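Side-chain contacts in chromosome replication initiation inhibitor protein (Agrobacterium tumefaciens, PDB 3FD3), which probably regulates transcription as a LysR-family DNA-binding factor, represented here by its C-terminal substrate-binding-like domain: residues L18-K23 against V197-V202; G64-P69 against A185-A190; A140-M145 against G162-L167. All coordinates share one frame; numbering follows the deposited sequence.

How the contacts relate
The three contacts sample both lobes of a LysR effector-binding domain, a periplasmic-binding-protein-like fold. Along the chain they enclose one another, contact 1 outermost, contact 2 inside it and contact 3 innermost. Contacts 1 and 2 share one lobe; their centres are about 15 Å apart, and V197 packs on T68 where they meet. Contact 3 belongs to the other lobe, its centre about 28 Å from that of contact 1 and about 39 Å from that of contact 2. The long neighbouring strands 66-79 and 165-181 run between the lobes and tie contacts 2 and 3 to one sheet. Contacts 1 and 3 both touch the second subunit, so each lobe contributes to the dimer.

Contact 1 of 3, residues L18-K23 against V197-V202; sequences LDAVSK and VGTARV
K23 and T199 meet tip to tip across two neighbouring helices, the lysine NZ giving a hydrogen bond to T199 OG1 at 2.9 Å. The lysine chain is extended all the way beyond CG, which carries the ammonium group from one helix to the other, and K23 CE also lies close, 3.3 Å from T199 OG1. Beneath this polar link A20 presses its methyl group on the threonine, with A20 CB 3.7 Å from T199 CB and 3.6 Å from T199 OG1. What positions the hydroxyl is its own helix: T199 holds OG1 beside its backbone N (chi1 -57°), where it also bonds to the carbonyl of N195 one turn earlier. Farther out, A20 and V21 lean on M196, while L18, V21 and S22 pack on G136, M145 and A143 of the second subunit. The axes of the helical segments 18-23 and 197-202 approach to 8.9 Å, their N-to-C directions 146° apart, close enough for a small alanine-threonine interface. Such roughly antiparallel packing joins helix 17-26, the crossover of a beta-alpha-beta unit, to the late helix 190-203 within one Rossmann-like lobe of the LysR effector domain.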
loop_
_atom_site.group_PDB
_atom_site.type_symbol
_atom_site.label_atom_id
_atom_site.label_comp_id
_atom_site.label_asym_id
_atom_site.label_seq_id
_atom_site.Cartn_x
_atom_site.Cartn_y
_atom_site.Cartn_z
ATOM N N LEU A 18 11.066 4.471 -2.767
ATOM C CA LEU A 18 11.983 3.600 -2.038
ATOM C C LEU A 18 13.221 3.273 -2.836
ATOM O O LEU A 18 14.280 3.042 -2.249
ATOM C CB LEU A 18 11.299 2.306 -1.577
ATOM C CG LEU A 18 10.298 2.488 -0.452
ATOM C CD1 LEU A 18 9.631 1.117 -0.088
ATOM C CD2 LEU A 18 10.967 3.133 0.760
ATOM N N ASP A 19 13.113 3.280 -4.161
ATOM C CA ASP A 19 14.296 3.123 -5.002
ATOM C C ASP A 19 15.294 4.248 -4.739
ATOM O O ASP A 19 16.495 4.001 -4.661
ATOM C CB ASP A 19 13.920 3.090 -6.487
ATOM C CG ASP A 19 15.089 2.723 -7.377
ATOM O OD1 ASP A 19 15.862 1.804 -7.021
ATOM O OD2 ASP A 19 15.234 3.341 -8.448
ATOM N N ALA A 20 14.798 5.477 -4.591
ATOM C CA ALA A 20 15.629 6.619 -4.243
ATOM C C ALA A 20 16.150 6.557 -2.811
ATOM O O ALA A 20 17.338 6.735 -2.564
ATOM C CB ALA A 20 14.828 7.937 -4.434
ATOM N N VAL A 21 15.260 6.303 -1.867
ATOM C CA VAL A 21 15.637 6.305 -0.462
ATOM C C VAL A 21 16.667 5.208 -0.156
ATOM O O VAL A 21 17.608 5.445 0.591
ATOM C CB VAL A 21 14.426 6.117 0.421
ATOM C CG1 VAL A 21 14.870 5.989 1.900
ATOM C CG2 VAL A 21 13.482 7.327 0.245
ATOM N N SER A 22 16.528 4.049 -0.785
ATOM C CA SER A 22 17.406 2.926 -0.495
ATOM C C SER A 22 18.826 3.201 -1.006
ATOM O O SER A 22 19.808 2.734 -0.419
ATOM C CB SER A 22 16.863 1.601 -1.028
ATOM O OG SER A 22 16.799 1.579 -2.438
ATOM N N LYS A 23 18.935 3.968 -2.083
ATOM C CA LYS A 23 20.254 4.341 -2.593
ATOM C C LYS A 23 20.949 5.157 -1.522
ATOM O O LYS A 23 22.147 4.997 -1.280
ATOM C CB LYS A 23 20.169 5.181 -3.870
ATOM C CG LYS A 23 19.682 4.444 -5.130
ATOM C CD LYS A 23 19.506 5.436 -6.313
ATOM C CE LYS A 23 18.689 4.836 -7.448
ATOM N NZ LYS A 23 18.634 5.761 -8.632
ATOM N N VAL A 197 16.307 13.408 -6.495
ATOM C CA VAL A 197 16.290 14.076 -7.786
ATOM C C VAL A 197 16.793 13.207 -8.929
ATOM O O VAL A 197 16.164 13.155 -9.994
ATOM C CB VAL A 197 17.069 15.459 -7.707
ATOM C CG1 VAL A 197 17.063 16.164 -9.057
ATOM C CG2 VAL A 197 16.437 16.338 -6.627
ATOM N N GLY A 198 17.903 12.492 -8.732
ATOM C CA GLY A 198 18.455 11.627 -9.760
ATOM C C GLY A 198 17.560 10.456 -10.152
ATOM O O GLY A 198 17.440 10.104 -11.325
ATOM N N THR A 199 16.930 9.848 -9.160
ATOM C CA THR A 199 16.018 8.733 -9.408
ATOM C C THR A 199 14.772 9.223 -10.141
ATOM O O THR A 199 14.319 8.587 -11.101
ATOM C CB THR A 199 15.630 8.032 -8.075
ATOM O OG1 THR A 199 16.808 7.587 -7.391
ATOM C CG2 THR A 199 14.692 6.834 -8.318
ATOM N N ALA A 200 14.198 10.338 -9.691
ATOM C CA ALA A 200 13.006 10.880 -10.335
ATOM C C ALA A 200 13.287 11.260 -11.800
ATOM O O ALA A 200 12.422 11.106 -12.660
ATOM C CB ALA A 200 12.456 12.072 -9.539
ATOM N N ARG A 201 14.497 11.754 -12.072
ATOM C CA ARG A 201 14.903 12.095 -13.434
ATOM C C ARG A 201 14.778 10.912 -14.394
ATOM O O ARG A 201 14.402 11.086 -15.555
ATOM C CB ARG A 201 16.341 12.652 -13.469
ATOM C CG ARG A 201 16.721 13.305 -14.813
ATOM C CD ARG A 201 15.896 14.563 -15.089
ATOM N NE ARG A 201 15.870 15.447 -13.923
ATOM C CZ ARG A 201 16.865 16.262 -13.562
ATOM N NH1 ARG A 201 17.975 16.341 -14.285
ATOM N NH2 ARG A 201 16.746 17.007 -12.472
ATOM N N VAL A 202 15.081 9.714 -13.905
ATOM C CA VAL A 202 15.020 8.520 -14.724
ATOM C C VAL A 202 13.591 8.004 -14.874
ATOM O O VAL A 202 13.211 7.533 -15.940
ATOM C CB VAL A 202 15.901 7.410 -14.114
ATOM C CG1 VAL A 202 15.713 6.109 -14.870
ATOM C CG2 VAL A 202 17.366 7.847 -14.146
#

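Contact 2 of 3, residues G64-P69 against A185-A190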
loop_
_atom_site.group_PDB
_atom_site.type_symbol
_atom_site.label_atom_id
_atom_site.label_comp_id
_atom_site.label_asym_id
_atom_site.label_seq_id
_atom_site.Cartn_x
_atom_site.Cartn_y
_atom_site.Cartn_z
ATOM N N GLY A 64 10.450 28.990 3.790
ATOM C CA GLY A 64 11.727 28.527 4.243
ATOM C C GLY A 64 12.261 27.378 3.431
ATOM O O GLY A 64 13.435 27.419 3.058
ATOM N N CYS A 65 11.426 26.357 3.167
ATOM C CA CYS A 65 11.883 25.140 2.504
ATOM C C CYS A 65 12.573 25.383 1.179
ATOM O O CYS A 65 12.227 26.307 0.454
ATOM C CB CYS A 65 10.728 24.183 2.227
ATOM S SG CYS A 65 10.064 23.472 3.768
ATOM N N ARG A 66 13.530 24.508 0.867
ATOM C CA ARG A 66 14.107 24.461 -0.469
ATOM C C ARG A 66 13.244 23.539 -1.299
ATOM O O ARG A 66 12.863 22.468 -0.816
ATOM C CB ARG A 66 15.538 23.994 -0.419
ATOM C CG ARG A 66 16.386 25.014 0.336
ATOM C CD ARG A 66 17.856 24.708 0.235
ATOM N NE ARG A 66 18.604 25.600 1.092
ATOM C CZ ARG A 66 19.932 25.562 1.259
ATOM N NH1 ARG A 66 20.677 24.646 0.662
ATOM N NH2 ARG A 66 20.507 26.420 2.058
ATOM N N VAL A 67 12.939 23.944 -2.529
ATOM C CA VAL A 67 11.976 23.199 -3.355
ATOM C C VAL A 67 12.633 22.863 -4.682
ATOM O O VAL A 67 13.189 23.747 -5.355
ATOM C CB VAL A 67 10.692 23.997 -3.610
ATOM C CG1 VAL A 67 9.711 23.137 -4.443
ATOM C CG2 VAL A 67 10.061 24.418 -2.276
ATOM N N THR A 68 12.596 21.591 -5.050
ATOM C CA THR A 68 13.136 21.139 -6.326
ATOM C C THR A 68 12.069 20.364 -7.122
ATOM O O THR A 68 11.536 19.377 -6.643
ATOM C CB THR A 68 14.375 20.214 -6.139
ATOM O OG1 THR A 68 15.343 20.879 -5.322
ATOM C CG2 THR A 68 15.009 19.899 -7.475
ATOM N N PRO A 69 11.766 20.804 -8.344
ATOM C CA PRO A 69 10.836 19.993 -9.145
ATOM C C PRO A 69 11.482 18.668 -9.542
ATOM O O PRO A 69 12.661 18.638 -9.895
ATOM C CB PRO A 69 10.567 20.852 -10.386
ATOM C CG PRO A 69 11.170 22.173 -10.119
ATOM C CD PRO A 69 12.159 22.052 -9.015
ATOM N N ALA A 185 18.169 21.571 7.366
ATOM C CA ALA A 185 18.620 20.195 7.176
ATOM C C ALA A 185 19.190 19.979 5.782
ATOM O O ALA A 185 19.805 18.937 5.540
ATOM C CB ALA A 185 17.447 19.237 7.424
ATOM N N ALA A 186 18.991 20.922 4.855
ATOM C CA ALA A 186 19.239 20.657 3.419
ATOM C C ALA A 186 20.672 20.237 3.104
ATOM O O ALA A 186 20.895 19.252 2.373
ATOM C CB ALA A 186 18.862 21.861 2.568
ATOM N N GLU A 187 21.656 20.962 3.629
ATOM C CA GLU A 187 23.052 20.608 3.323
ATOM C C GLU A 187 23.433 19.227 3.860
ATOM O O GLU A 187 24.073 18.434 3.168
ATOM C CB GLU A 187 24.016 21.691 3.812
ATOM C CG GLU A 187 23.778 23.033 3.121
ATOM C CD GLU A 187 24.005 23.032 1.597
ATOM O OE1 GLU A 187 24.661 22.121 1.037
ATOM O OE2 GLU A 187 23.547 24.007 0.957
ATOM N N ARG A 188 23.036 18.976 5.095
ATOM C CA ARG A 188 23.243 17.694 5.726
ATOM C C ARG A 188 22.658 16.562 4.899
ATOM O O ARG A 188 23.310 15.529 4.729
ATOM C CB ARG A 188 22.636 17.705 7.121
ATOM C CG ARG A 188 23.554 18.355 8.141
ATOM C CD ARG A 188 22.869 18.491 9.482
ATOM N NE ARG A 188 22.056 19.700 9.595
ATOM C CZ ARG A 188 21.714 20.191 10.768
ATOM N NH1 ARG A 188 20.990 21.294 10.865
ATOM N NH2 ARG A 188 22.125 19.561 11.858
ATOM N N LEU A 189 21.465 16.797 4.346
ATOM C CA LEU A 189 20.727 15.800 3.554
ATOM C C LEU A 189 20.960 15.913 2.050
ATOM O O LEU A 189 20.195 15.355 1.284
ATOM C CB LEU A 189 19.250 15.920 3.853
ATOM C CG LEU A 189 18.930 15.686 5.349
ATOM C CD1 LEU A 189 17.465 15.557 5.475
ATOM C CD2 LEU A 189 19.700 14.465 5.948
ATOM N N ALA A 190 22.054 16.546 1.627
ATOM C CA ALA A 190 22.334 16.723 0.204
ATOM C C ALA A 190 22.389 15.375 -0.529
ATOM O O ALA A 190 21.942 15.273 -1.663
ATOM C CB ALA A 190 23.655 17.483 -0.004
HETATM O O HOH W 1 23.427 26.270 2.363
#
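R66, the first residue of strand 66-79, reaches across to the loop 185-190 and binds it with an apolar stem and a charged tip. From CB the chain runs extended as far as NE, so the guanidinium is carried well out from the strand. The first atom to meet the loop is R66 CD, 3.8 Å from A186 CB. A186 CB then lies over one face of the guanidinium, 4.0 Å from R66 NE and 3.8 Å from R66 NH1. At the tip, R66 NH1 forms a salt bridge with E187, donating to E187 OE2 at 3.0 Å with a nearly straight N-H...O angle of 162°. The acceptor sits at the edge of the guanidinium, in its plane, but the arginine comes in from above the carboxylate, whose plane is turned 72° from its own. R66 NH2 gives a hydrogen bond to a water 2.9 Å away, and that water donates in turn to E187 OE2 at 2.7 Å, closing a ring beside the direct bond. The E187 chain bends at chi2 (-63°), which helps bring OE2 to the arginine. The type I turn E187-A190 contains L189, the N-cap of helix 190-203, while A185 and R188 of the same loop line the pocket occupied by a polyethylene glycol molecule. R66 itself is held by backbone bonding to V181 in the neighbouring strand. The chemistry is that of a surface ion pair with a single direct N-H...O bond and a water as second link; as both residues are exposed, their charges are probably well screened.

Contact 3 of 3, residues A140-M145 against G162-L167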
loop_
_atom_site.group_PDB
_atom_site.type_symbol
_atom_site.label_atom_id
_atom_site.label_comp_id
_atom_site.label_asym_id
_atom_site.label_seq_id
_atom_site.Cartn_x
_atom_site.Cartn_y
_atom_site.Cartn_z
ATOM N N ALA A 140 -7.557 -3.977 -8.073
ATOM C CA ALA A 140 -8.997 -3.832 -8.299
ATOM C C ALA A 140 -9.286 -3.598 -9.774
ATOM O O ALA A 140 -10.273 -4.088 -10.313
ATOM C CB ALA A 140 -9.519 -2.673 -7.485
ATOM N N SER A 141 -8.421 -2.831 -10.431
ATOM C CA SER A 141 -8.552 -2.573 -11.870
ATOM C C SER A 141 -8.386 -3.857 -12.662
ATOM O O SER A 141 -9.224 -4.175 -13.528
ATOM C CB SER A 141 -7.520 -1.554 -12.341
ATOM O OG SER A 141 -7.632 -0.339 -11.619
ATOM N N LEU A 142 -7.352 -4.635 -12.321
ATOM C CA LEU A 142 -7.089 -5.910 -12.983
ATOM C C LEU A 142 -8.225 -6.929 -12.754
ATOM O O LEU A 142 -8.527 -7.719 -13.634
ATOM C CB LEU A 142 -5.782 -6.508 -12.469
ATOM C CG LEU A 142 -4.498 -5.870 -12.963
ATOM C CD1 LEU A 142 -3.334 -6.320 -12.059
ATOM C CD2 LEU A 142 -4.257 -6.274 -14.472
ATOM N N ALA A 143 -8.813 -6.894 -11.559
ATOM C CA ALA A 143 -9.847 -7.835 -11.154
ATOM C C ALA A 143 -11.207 -7.485 -11.729
ATOM O O ALA A 143 -12.187 -8.202 -11.468
ATOM C CB ALA A 143 -9.926 -7.906 -9.641
ATOM N N GLY A 144 -11.306 -6.395 -12.490
ATOM C CA GLY A 144 -12.591 -6.003 -13.107
ATOM C C GLY A 144 -13.584 -5.339 -12.162
ATOM O O GLY A 144 -14.791 -5.325 -12.400
HETATM N N MSE A 145 -13.069 -4.837 -11.039
HETATM C CA MSE A 145 -13.904 -4.305 -9.973
HETATM C C MSE A 145 -14.338 -2.845 -10.233
HETATM O O MSE A 145 -15.419 -2.427 -9.870
HETATM C CB MSE A 145 -13.093 -4.427 -8.685
HETATM C CG MSE A 145 -13.822 -4.279 -7.542
HETATM SE SE MSE A 145 -12.725 -4.706 -5.962
HETATM C CE MSE A 145 -13.693 -3.542 -4.987
ATOM N N GLY A 162 -2.531 -6.306 -22.516
ATOM C CA GLY A 162 -3.989 -6.313 -22.697
ATOM C C GLY A 162 -4.777 -6.710 -21.462
ATOM O O GLY A 162 -5.996 -6.914 -21.546
ATOM N N ARG A 163 -4.102 -6.820 -20.316
ATOM C CA ARG A 163 -4.771 -7.131 -19.049
ATOM C C ARG A 163 -5.519 -5.911 -18.513
ATOM O O ARG A 163 -6.455 -6.035 -17.717
ATOM C CB ARG A 163 -3.762 -7.622 -18.015
ATOM C CG ARG A 163 -3.189 -9.008 -18.283
ATOM C CD ARG A 163 -2.219 -9.446 -17.190
ATOM N NE ARG A 163 -0.997 -8.638 -17.155
ATOM C CZ ARG A 163 0.143 -8.902 -17.799
ATOM N NH1 ARG A 163 0.260 -9.956 -18.613
ATOM N NH2 ARG A 163 1.180 -8.074 -17.651
ATOM N N LEU A 164 -5.054 -4.733 -18.908
ATOM C CA LEU A 164 -5.787 -3.500 -18.732
ATOM C C LEU A 164 -5.899 -2.796 -20.078
ATOM O O LEU A 164 -5.105 -3.048 -20.991
ATOM C CB LEU A 164 -5.112 -2.576 -17.719
ATOM C CG LEU A 164 -5.053 -3.038 -16.262
ATOM C CD1 LEU A 164 -4.213 -2.080 -15.405
ATOM C CD2 LEU A 164 -6.482 -3.179 -15.661
ATOM N N VAL A 165 -6.893 -1.929 -20.205
ATOM C CA VAL A 165 -6.977 -1.054 -21.344
ATOM C C VAL A 165 -7.320 0.326 -20.827
ATOM O O VAL A 165 -7.875 0.482 -19.732
ATOM C CB VAL A 165 -8.032 -1.511 -22.344
ATOM C CG1 VAL A 165 -7.637 -2.858 -22.966
ATOM C CG2 VAL A 165 -9.399 -1.580 -21.675
ATOM N N GLU A 166 -6.971 1.323 -21.626
ATOM C CA GLU A 166 -7.270 2.713 -21.303
ATOM C C GLU A 166 -8.715 2.987 -21.672
ATOM O O GLU A 166 -9.143 2.622 -22.771
ATOM C CB GLU A 166 -6.397 3.663 -22.098
ATOM C CG GLU A 166 -5.115 4.003 -21.462
ATOM C CD GLU A 166 -4.386 5.149 -22.199
ATOM O OE1 GLU A 166 -4.341 6.319 -21.703
ATOM O OE2 GLU A 166 -3.882 4.868 -23.288
ATOM N N LEU A 167 -9.469 3.616 -20.780
ATOM C CA LEU A 167 -10.844 4.007 -21.134
ATOM C C LEU A 167 -10.895 4.826 -22.407
ATOM O O LEU A 167 -11.774 4.609 -23.266
ATOM C CB LEU A 167 -11.513 4.766 -20.000
ATOM C CG LEU A 167 -12.163 3.895 -18.910
ATOM C CD1 LEU A 167 -11.166 2.980 -18.165
ATOM C CD2 LEU A 167 -12.890 4.756 -17.929
HETATM O O HOH W 2 -7.312 -8.100 -16.195
#
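Apolar packing joins the end of helix 134-142 to the turn that leads from helix 152-161 into strand 165-181, in the second Rossmann-like lobe of this LysR effector domain. L142 and L164 carry it, their side chains crossing at about a right angle with L142 CD2 3.8 Å from L164 CG. L142 CD2 also rests 3.8 Å from R163 CB, where leucine and arginine lie side by side and point the same way. L164 in turn lays its CD2 on the last helical turn, 3.6 Å from S141 O and 3.8 Å from S141 CB. L164 is backed by V155, H158 and L159 of helix 152-161, and R163 NE is bonded to H158. S141 turns its hydroxyl to F137 O and N150 ND2. Both helices stop at a glycine with positive phi, G144 and G162, each in a Schellman motif that lets the chain turn away. Just past L142, A143 and the selenomethionine M145 pack on S22 and V32 of the second subunit. The two chain turns are also bridged by a water, which donates to L142 O at 2.9 Å and to R163 O at 2.7 Å.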